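Local coordinates for autoinducer 2-binding protein LsrB (Clostridium saccharobutylicum DSM 13864, PDB 6DSP), which binds the quorum-sensing signal autoinducer 2, acting as a receptor of the periplasmic solute-binding protein type, at residues 157-163 against 193-198; 168-172 against 222-226; 228-232 against 247-251. One frame throughout, in Å; residues are numbered along the deposited sequence.

Contact 1 (157-163 against 193-198); sequences CWHYSNA and NYYSNQ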
loop_
_atom_site.group_PDB
_atom_site.type_symbol
_atom_site.label_atom_id
_atom_site.label_comp_id
_atom_site.label_asym_id
_atom_site.label_seq_id
_atom_site.Cartn_x
_atom_site.Cartn_y
_atom_site.Cartn_z
ATOM N N CYS A 157 -1.258 -18.935 1.860
ATOM C CA CYS A 157 -1.655 -18.039 2.950
ATOM C C CYS A 157 -1.228 -16.634 2.590
ATOM O O CYS A 157 -0.552 -16.404 1.581
ATOM C CB CYS A 157 -1.046 -18.455 4.310
ATOM S SG CYS A 157 0.718 -18.187 4.512
ATOM N N TRP A 158 -1.625 -15.688 3.448
ATOM C CA TRP A 158 -1.274 -14.278 3.326
ATOM C C TRP A 158 -0.234 -13.915 4.390
ATOM O O TRP A 158 -0.294 -14.407 5.529
ATOM C CB TRP A 158 -2.512 -13.386 3.542
ATOM C CG TRP A 158 -3.603 -13.579 2.540
ATOM C CD1 TRP A 158 -4.484 -14.623 2.473
ATOM C CD2 TRP A 158 -3.970 -12.670 1.503
ATOM N NE1 TRP A 158 -5.356 -14.423 1.422
ATOM C CE2 TRP A 158 -5.067 -13.230 0.818
ATOM C CE3 TRP A 158 -3.481 -11.430 1.089
ATOM C CZ2 TRP A 158 -5.656 -12.608 -0.287
ATOM C CZ3 TRP A 158 -4.062 -10.807 0.011
ATOM C CH2 TRP A 158 -5.149 -11.380 -0.660
ATOM N N HIS A 159 0.737 -13.090 3.999
ATOM C CA HIS A 159 1.797 -12.572 4.887
ATOM C C HIS A 159 1.866 -11.070 4.642
ATOM O O HIS A 159 2.241 -10.629 3.551
ATOM C CB HIS A 159 3.139 -13.250 4.556
ATOM C CG HIS A 159 4.316 -12.681 5.306
ATOM N ND1 HIS A 159 5.617 -13.064 5.036
ATOM C CD2 HIS A 159 4.394 -11.731 6.279
ATOM C CE1 HIS A 159 6.446 -12.381 5.815
ATOM N NE2 HIS A 159 5.731 -11.565 6.573
ATOM N N TYR A 160 1.467 -10.284 5.640
ATOM C CA TYR A 160 1.513 -8.827 5.466
ATOM C C TYR A 160 1.853 -8.174 6.805
ATOM O O TYR A 160 2.452 -8.801 7.682
ATOM C CB TYR A 160 0.279 -8.317 4.713
ATOM C CG TYR A 160 -1.093 -8.621 5.264
ATOM C CD1 TYR A 160 -1.700 -9.852 5.053
ATOM C CD2 TYR A 160 -1.812 -7.632 5.935
ATOM C CE1 TYR A 160 -3.011 -10.076 5.478
ATOM C CE2 TYR A 160 -3.104 -7.876 6.380
ATOM C CZ TYR A 160 -3.690 -9.100 6.141
ATOM O OH TYR A 160 -4.976 -9.346 6.529
ATOM N N SER A 161 1.517 -6.889 6.941
ATOM C CA SER A 161 2.029 -6.099 8.060
ATOM C C SER A 161 1.328 -6.390 9.380
ATOM O O SER A 161 1.978 -6.729 10.365
ATOM C CB SER A 161 1.970 -4.618 7.720
ATOM O OG SER A 161 0.633 -4.183 7.497
ATOM N N ASN A 162 0.017 -6.175 9.448
ATOM C CA ASN A 162 -0.681 -6.271 10.721
ATOM C C ASN A 162 -2.179 -6.413 10.460
ATOM O O ASN A 162 -2.667 -6.143 9.354
ATOM C CB ASN A 162 -0.344 -5.074 11.649
ATOM C CG ASN A 162 -0.998 -3.764 11.179
ATOM O OD1 ASN A 162 -2.207 -3.642 11.202
ATOM N ND2 ASN A 162 -0.187 -2.794 10.721
ATOM N N ALA A 163 -2.915 -6.802 11.511
ATOM C CA ALA A 163 -4.304 -7.208 11.412
ATOM C C ALA A 163 -5.270 -6.026 11.360
ATOM O O ALA A 163 -6.468 -6.259 11.164
ATOM C CB ALA A 163 -4.674 -8.074 12.610
ATOM N N ASN A 193 -3.545 -15.378 9.038
ATOM C CA ASN A 193 -2.524 -14.612 8.340
ATOM C C ASN A 193 -1.254 -14.533 9.173
ATOM O O ASN A 193 -1.287 -14.665 10.399
ATOM C CB ASN A 193 -2.933 -13.188 7.980
ATOM C CG ASN A 193 -4.277 -13.114 7.305
ATOM O OD1 ASN A 193 -4.555 -13.838 6.344
ATOM N ND2 ASN A 193 -5.107 -12.187 7.767
ATOM N N TYR A 194 -0.143 -14.328 8.499
ATOM C CA TYR A 194 1.118 -14.041 9.162
ATOM C C TYR A 194 1.425 -12.552 9.066
ATOM O O TYR A 194 1.255 -11.935 8.011
ATOM C CB TYR A 194 2.245 -14.859 8.540
ATOM C CG TYR A 194 2.267 -16.306 8.977
ATOM C CD1 TYR A 194 1.573 -17.298 8.260
ATOM C CD2 TYR A 194 3.005 -16.691 10.088
ATOM C CE1 TYR A 194 1.629 -18.622 8.640
ATOM C CE2 TYR A 194 3.071 -18.026 10.478
ATOM C CZ TYR A 194 2.374 -18.977 9.755
ATOM O OH TYR A 194 2.433 -20.290 10.130
ATOM N N TYR A 195 1.938 -12.003 10.163
ATOM C CA TYR A 195 2.192 -10.567 10.268
ATOM C C TYR A 195 3.642 -10.309 10.658
ATOM O O TYR A 195 4.162 -10.921 11.598
ATOM C CB TYR A 195 1.278 -9.922 11.325
ATOM C CG TYR A 195 -0.180 -10.069 10.973
ATOM C CD1 TYR A 195 -0.686 -9.533 9.774
ATOM C CD2 TYR A 195 -1.070 -10.689 11.861
ATOM C CE1 TYR A 195 -2.053 -9.680 9.441
ATOM C CE2 TYR A 195 -2.419 -10.842 11.540
ATOM C CZ TYR A 195 -2.908 -10.326 10.344
ATOM O OH TYR A 195 -4.244 -10.450 10.032
ATOM N N SER A 196 4.289 -9.376 9.946
ATOM C CA SER A 196 5.683 -9.027 10.242
ATOM C C SER A 196 5.892 -7.550 10.558
ATOM O O SER A 196 7.047 -7.130 10.760
ATOM C CB SER A 196 6.659 -9.535 9.178
ATOM O OG SER A 196 6.227 -9.183 7.875
ATOM N N ASN A 197 4.827 -6.779 10.683
ATOM C CA ASN A 197 4.885 -5.483 11.351
ATOM C C ASN A 197 5.760 -4.466 10.646
ATOM O O ASN A 197 6.208 -3.490 11.272
ATOM C CB ASN A 197 5.255 -5.641 12.830
ATOM C CG ASN A 197 4.359 -6.643 13.498
ATOM O OD1 ASN A 197 3.173 -6.432 13.565
ATOM N ND2 ASN A 197 4.919 -7.737 13.962
ATOM N N GLN A 198 5.995 -4.667 9.360
ATOM C CA GLN A 198 6.840 -3.801 8.535
ATOM C C GLN A 198 8.262 -3.705 9.055
ATOM O O GLN A 198 8.966 -2.729 8.760
ATOM C CB GLN A 198 6.209 -2.421 8.309
ATOM C CG GLN A 198 4.846 -2.567 7.667
ATOM C CD GLN A 198 4.132 -1.273 7.450
ATOM O OE1 GLN A 198 3.363 -0.828 8.308
ATOM N NE2 GLN A 198 4.414 -0.633 6.335
HETATM O O HOH W 1 -3.790 -16.288 5.316
HETATM O O HOH W 2 0.778 -1.393 7.316
HETATM O O HOH W 3 2.709 -2.629 10.442
#

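Contact 2 (168-172 against 222-226); sequences QNSWQ and CNDST. With PAV ((2R,4S)-2-methyl-2,3,3,4-tetrahydroxytetrahydrofuran), chain C.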
loop_
_atom_site.group_PDB
_atom_site.type_symbol
_atom_site.label_atom_id
_atom_site.label_comp_id
_atom_site.label_asym_id
_atom_site.label_seq_id
_atom_site.Cartn_x
_atom_site.Cartn_y
_atom_site.Cartn_z
ATOM N N GLN A 168 -4.195 -2.952 3.598
ATOM C CA GLN A 168 -3.815 -4.329 3.344
ATOM C C GLN A 168 -4.895 -5.300 3.792
ATOM O O GLN A 168 -5.095 -6.333 3.135
ATOM C CB GLN A 168 -2.485 -4.622 4.008
ATOM C CG GLN A 168 -1.343 -3.820 3.449
ATOM C CD GLN A 168 -0.046 -4.030 4.154
ATOM O OE1 GLN A 168 0.109 -4.926 5.015
ATOM N NE2 GLN A 168 0.931 -3.190 3.799
ATOM N N ASN A 169 -5.594 -5.006 4.896
ATOM C CA ASN A 169 -6.699 -5.870 5.294
ATOM C C ASN A 169 -7.865 -5.810 4.307
ATOM O O ASN A 169 -8.514 -6.829 4.068
ATOM C CB ASN A 169 -7.112 -5.561 6.728
ATOM C CG ASN A 169 -6.106 -6.097 7.702
ATOM O OD1 ASN A 169 -6.086 -7.293 7.965
ATOM N ND2 ASN A 169 -5.228 -5.239 8.186
ATOM N N SER A 170 -8.127 -4.654 3.700
ATOM C CA SER A 170 -9.209 -4.607 2.720
ATOM C C SER A 170 -8.886 -5.488 1.524
ATOM O O SER A 170 -9.788 -6.124 0.961
ATOM C CB SER A 170 -9.537 -3.162 2.312
ATOM O OG SER A 170 -8.569 -2.583 1.455
ATOM N N TRP A 171 -7.611 -5.569 1.143
ATOM C CA TRP A 171 -7.235 -6.440 0.039
ATOM C C TRP A 171 -7.361 -7.908 0.414
ATOM O O TRP A 171 -7.772 -8.714 -0.415
ATOM C CB TRP A 171 -5.818 -6.131 -0.438
ATOM C CG TRP A 171 -5.561 -4.681 -0.709
ATOM C CD1 TRP A 171 -6.456 -3.710 -1.001
ATOM C CD2 TRP A 171 -4.286 -4.037 -0.602
ATOM N NE1 TRP A 171 -5.824 -2.490 -1.098
ATOM C CE2 TRP A 171 -4.488 -2.672 -0.849
ATOM C CE3 TRP A 171 -2.985 -4.488 -0.323
ATOM C CZ2 TRP A 171 -3.433 -1.754 -0.837
ATOM C CZ3 TRP A 171 -1.951 -3.569 -0.286
ATOM C CH2 TRP A 171 -2.186 -2.213 -0.537
ATOM N N GLN A 172 -6.952 -8.280 1.630
ATOM C CA GLN A 172 -7.082 -9.657 2.083
ATOM C C GLN A 172 -8.540 -10.074 2.079
ATOM O O GLN A 172 -8.875 -11.147 1.581
ATOM C CB GLN A 172 -6.448 -9.806 3.467
ATOM C CG GLN A 172 -6.278 -11.222 3.932
ATOM C CD GLN A 172 -7.448 -11.818 4.665
ATOM O OE1 GLN A 172 -8.520 -11.274 4.701
ATOM N NE2 GLN A 172 -7.221 -12.986 5.231
ATOM N N CYS A 222 2.097 -11.856 -0.395
ATOM C CA CYS A 222 2.783 -10.906 0.491
ATOM C C CYS A 222 2.371 -9.482 0.120
ATOM O O CYS A 222 3.143 -8.758 -0.524
ATOM C CB CYS A 222 4.293 -11.083 0.339
ATOM S SG CYS A 222 4.813 -12.739 0.847
ATOM N N ASN A 223 1.155 -9.078 0.537
ATOM C CA ASN A 223 0.596 -7.772 0.194
ATOM C C ASN A 223 1.121 -6.646 1.084
ATOM O O ASN A 223 0.349 -5.895 1.685
ATOM C CB ASN A 223 -0.938 -7.814 0.224
ATOM C CG ASN A 223 -1.497 -8.436 1.518
ATOM O OD1 ASN A 223 -1.027 -9.489 1.975
ATOM N ND2 ASN A 223 -2.532 -7.819 2.062
ATOM N N ASP A 224 2.451 -6.534 1.158
ATOM C CA ASP A 224 3.128 -5.538 1.975
ATOM C C ASP A 224 4.568 -5.431 1.483
ATOM O O ASP A 224 5.217 -6.443 1.203
ATOM C CB ASP A 224 3.091 -5.935 3.444
ATOM C CG ASP A 224 3.997 -5.043 4.287
ATOM O OD1 ASP A 224 3.606 -3.872 4.512
ATOM O OD2 ASP A 224 5.106 -5.494 4.663
ATOM N N SER A 225 5.072 -4.193 1.412
ATOM C CA SER A 225 6.375 -3.890 0.833
ATOM C C SER A 225 7.562 -4.391 1.666
ATOM O O SER A 225 8.691 -4.369 1.163
ATOM C CB SER A 225 6.534 -2.407 0.551
ATOM O OG SER A 225 6.596 -1.684 1.751
ATOM N N THR A 226 7.336 -4.793 2.915
ATOM C CA THR A 226 8.350 -5.424 3.745
ATOM C C THR A 226 8.203 -6.938 3.718
ATOM O O THR A 226 9.192 -7.671 3.575
ATOM C CB THR A 226 8.252 -4.930 5.211
ATOM O OG1 THR A 226 8.208 -3.506 5.248
ATOM C CG2 THR A 226 9.461 -5.360 5.987
HETATM O O2 PAV C . 1.594 -2.998 0.018
HETATM C C2 PAV C . 2.165 -1.720 0.368
HETATM C C1 PAV C . 3.128 -1.181 -0.713
HETATM O O5 PAV C . 3.112 -2.055 1.527
HETATM C C5 PAV C . 3.261 -0.916 2.258
HETATM C C4 PAV C . 2.240 0.112 1.738
HETATM O O4 PAV C . 1.584 0.759 2.825
HETATM C C3 PAV C . 1.329 -0.767 0.874
HETATM O O3 PAV C . 0.760 -0.014 -0.163
HETATM O O13 PAV C . 0.337 -1.371 1.674
#

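Contact 3 (228-232 against 247-251); sequences LPGQA and ITGFA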
loop_
_atom_site.group_PDB
_atom_site.type_symbol
_atom_site.label_atom_id
_atom_site.label_comp_id
_atom_site.label_asym_id
_atom_site.label_seq_id
_atom_site.Cartn_x
_atom_site.Cartn_y
_atom_site.Cartn_z
ATOM N N LEU A 228 7.060 -8.820 1.352
ATOM C CA LEU A 228 7.453 -9.435 0.085
ATOM C C LEU A 228 8.958 -9.659 -0.015
ATOM O O LEU A 228 9.378 -10.801 -0.253
ATOM C CB LEU A 228 6.878 -8.635 -1.093
ATOM C CG LEU A 228 7.323 -9.206 -2.451
ATOM C CD1 LEU A 228 6.926 -10.698 -2.632
ATOM C CD2 LEU A 228 6.757 -8.379 -3.594
ATOM N N PRO A 229 9.823 -8.649 0.166
ATOM C CA PRO A 229 11.268 -8.944 0.117
ATOM C C PRO A 229 11.711 -9.828 1.263
ATOM O O PRO A 229 12.611 -10.655 1.083
ATOM C CB PRO A 229 11.928 -7.562 0.141
ATOM C CG PRO A 229 10.850 -6.623 0.734
ATOM C CD PRO A 229 9.538 -7.198 0.214
ATOM N N GLY A 230 11.074 -9.729 2.431
ATOM C CA GLY A 230 11.455 -10.621 3.515
ATOM C C GLY A 230 11.128 -12.068 3.192
ATOM O O GLY A 230 11.906 -12.974 3.507
ATOM N N GLN A 231 9.964 -12.301 2.566
ATOM C CA GLN A 231 9.587 -13.662 2.203
ATOM C C GLN A 231 10.503 -14.208 1.116
ATOM O O GLN A 231 10.861 -15.388 1.131
ATOM C CB GLN A 231 8.153 -13.655 1.707
ATOM C CG GLN A 231 7.599 -15.081 1.507
ATOM C CD GLN A 231 7.531 -15.809 2.828
ATOM O OE1 GLN A 231 6.722 -15.443 3.690
ATOM N NE2 GLN A 231 8.343 -16.867 2.991
ATOM N N ALA A 232 10.875 -13.363 0.150
ATOM C CA ALA A 232 11.824 -13.803 -0.866
ATOM C C ALA A 232 13.163 -14.162 -0.225
ATOM O O ALA A 232 13.772 -15.203 -0.538
ATOM C CB ALA A 232 12.005 -12.735 -1.927
ATOM N N ILE A 247 5.823 -17.038 -4.667
ATOM C CA ILE A 247 5.725 -15.867 -3.807
ATOM C C ILE A 247 5.350 -14.697 -4.696
ATOM O O ILE A 247 5.976 -14.490 -5.740
ATOM C CB ILE A 247 7.070 -15.609 -3.108
ATOM C CG1 ILE A 247 7.388 -16.748 -2.130
ATOM C CG2 ILE A 247 7.040 -14.241 -2.384
ATOM C CD1 ILE A 247 8.855 -16.870 -1.788
ATOM N N THR A 248 4.338 -13.935 -4.286
ATOM C CA THR A 248 4.023 -12.708 -5.002
ATOM C C THR A 248 3.557 -11.693 -3.980
ATOM O O THR A 248 3.485 -11.996 -2.786
ATOM C CB THR A 248 2.985 -12.934 -6.116
ATOM O OG1 THR A 248 2.972 -11.795 -6.984
ATOM C CG2 THR A 248 1.593 -13.214 -5.559
ATOM N N GLY A 249 3.262 -10.479 -4.433
ATOM C CA GLY A 249 2.904 -9.434 -3.496
ATOM C C GLY A 249 3.146 -8.077 -4.108
ATOM O O GLY A 249 3.223 -7.936 -5.328
ATOM N N PHE A 250 3.233 -7.076 -3.227
ATOM C CA PHE A 250 3.433 -5.694 -3.644
ATOM C C PHE A 250 4.747 -5.147 -3.086
ATOM O O PHE A 250 4.966 -5.186 -1.860
ATOM C CB PHE A 250 2.300 -4.806 -3.121
ATOM C CG PHE A 250 0.949 -5.042 -3.778
ATOM C CD1 PHE A 250 0.823 -5.408 -5.145
ATOM C CD2 PHE A 250 -0.210 -4.835 -3.035
ATOM C CE1 PHE A 250 -0.441 -5.564 -5.716
ATOM C CE2 PHE A 250 -1.476 -4.980 -3.607
ATOM C CZ PHE A 250 -1.587 -5.347 -4.951
ATOM N N ALA A 251 5.567 -4.549 -3.958
ATOM C CA ALA A 251 6.760 -3.830 -3.515
ATOM C C ALA A 251 7.278 -3.021 -4.687
ATOM O O ALA A 251 7.054 -3.374 -5.848
ATOM C CB ALA A 251 7.854 -4.780 -3.002
#

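Contact 1 (157-163 against 193-198)
Tyr195 lies flat against the backbone of Asn162 and Ala163 while its edge meets Tyr160. Followed outward, Tyr195 CB touches Ser161 O at 3.4 Å. CG and CD1 then pass Asn162 CA, with CD1 the closer at 3.4 Å. CE1 rests against Asn162 C and also lies over one face of the Tyr160 ring. CZ reaches Ala163, and OH ends 3.5 Å from Ala163 CB. That hydroxyl also accepts a nearly straight bond from Asn193 ND2 (3.0 Å, 177° at the hydrogen); the donor lies two residues earlier, and the oxygen sits in its amide plane. The Tyr160-Tyr195 pair is a T-shaped stack with planes at 88° and centroids 5.2 Å apart, CE1 being offset toward the rim of the Tyr160 ring. Tyr160 OH donates to Asn169 OD1 on the following helix.

The backbones are the parallel neighbours of a beta-alpha-beta unit: strand 155-160 leads through helix 166-182 to strand 187-195, an outermost strand of the four-stranded parallel sheet. The ladder runs Tyr194 N to Trp158 O, Tyr160 N to Tyr194 O and Ser196 N to Tyr160 O, and continues beyond the strands with Asn197 N to Ser161 O.

The sheet face bearing His159 and Tyr194 is turned toward helix 200-213. With CG anti to the backbone N (chi1 174°), the His159 imidazole extends alongside the neighbouring strand 187-195 and brings NE2 within 2.8 Å of Ser196 OG, which lies at the ring edge. Either atom could donate. Nearby, Cys157 SG approaches Tyr194 CD1 obliquely at 3.9 Å. Farther along, Ser161 CB packs against Gln198 CG, and one water accepts from Asn162 ND2 while donating to Gln198 OE1; Asn162 OD1 is bonded to Val165 N.

Contact 2 (168-172 against 222-226)
Gln168 meets Asp224 through an amide nitrogen that also binds the ligand. The Gln168 side chain leaves the helix fully stretched beyond CG (chi2 176°) and carries its amide across the Asn223 peptide to the bound tetrahydroxytetrahydrofuran. NE2 spends its hydrogens on two acceptors: Asp224 OD1 at 2.9 Å, met on the anti lone pair, and O13 of the ligand, also at 2.9 Å, in a nearly straight bond (172°). Amide and carboxylate planes stand 59° apart. With OE1 engaged by Ser161, the amide is held at both its nitrogen and its oxygen, which should fix its flip.

The packing is closest beneath this amide, where Gln168 CD passes 3.1 Å from Asn223 O without bonding to it. Asn223 is the centre of an inverse gamma turn, closed by a weak Asp224 N to Cys222 O bond. Trp171 slides past its side chain and presents a ring edge, CE3 lying 3.9 Å from Asn223 CB. The far corner of the indole, CH2, comes 3.5 Å from ligand O13.

The contact thins along the other flank of the helix. Gln172 barely grazes Asn223 and turns its amide to Asn193, while Asn169 and Ser170 point away from the loop and are partly exposed.

Asp224 OD2 serves the helix instead: Thr226 N approaches it from above the carboxylate plane at 2.9 Å, and Ala227 N adds a second bond, so the same carboxylate caps the start of helix 227-237. Ser225 N donates to ligand O5 at 2.9 Å. Together with Lys29, Asp110 and Asp167, which also bond to the ligand, these groups make up part of the autoinducer 2 site in the cleft between two lobes, as in the sugar-binding members of the periplasmic binding protein family.

Contact 3 (228-232 against 247-251)
Leu228 is the main bump: its forked end drops from helix 228-232 onto the strand, one methyl to each side of a shallow hollow over Gly249. CD1 rests on Ile247 CG2 at 3.6 Å and on the carbonyl of Thr248. CD2 leans the other way, 3.7 Å from Gly249 C and 3.8 Å from Ala251 CB. Placing CG anti to the backbone N (chi1 177°) aims the fork at this hollow, where Gly249 has no side chain and the leucine lies directly on main chain.

Ile247 supplies the answering bump. Its CG2 branch meets Leu228, while CD1 reaches up to the next turn of the helix, 3.8 Å from Gln231 O and 4.0 Å from Gln231 CG. Gln231 CG lies against the isoleucine, and the bend at chi2 (64°) turns the amide away to His159 and Gly207 O. The ring of Pro229 only skirts Ala251.

The short helix and strand segments run almost antiparallel, at 172°, with axes 8.6 Å apart, as successive elements of the beta-alpha-beta unit 219-222, 227-237, 246-249. Cys222 of the adjacent strand touches both Leu228 and Gln231, and Met256 and Leu265 also pack on Leu228. Thr248 and Phe250 point away from this helix, and their side chains pack on helix 127-144.

Overall arrangement
All three contacts belong to one lobe built on the four-stranded parallel sheet. Contact 1 lies on its 187-195 edge and contact 3 on its 246-249 edge, their centres about 11 Å apart; His159 ND1 and Gln231 OE1 join them at 2.9 Å. Contact 2 sits at the ligand end, about 7 Å from contact 1 and about 10 Å from contact 3, centre to centre. Ser161 OG of contact 1 holds Gln168 OE1 of contact 2 at 2.6 Å, a second-shell support for a ligand-binding amide. Cys222 N meets Thr248 O at 2.8 Å, and Trp171 packs edge-to-face with Phe250, whose side chain, like that of Gln198, lies about 4 Å from the ligand.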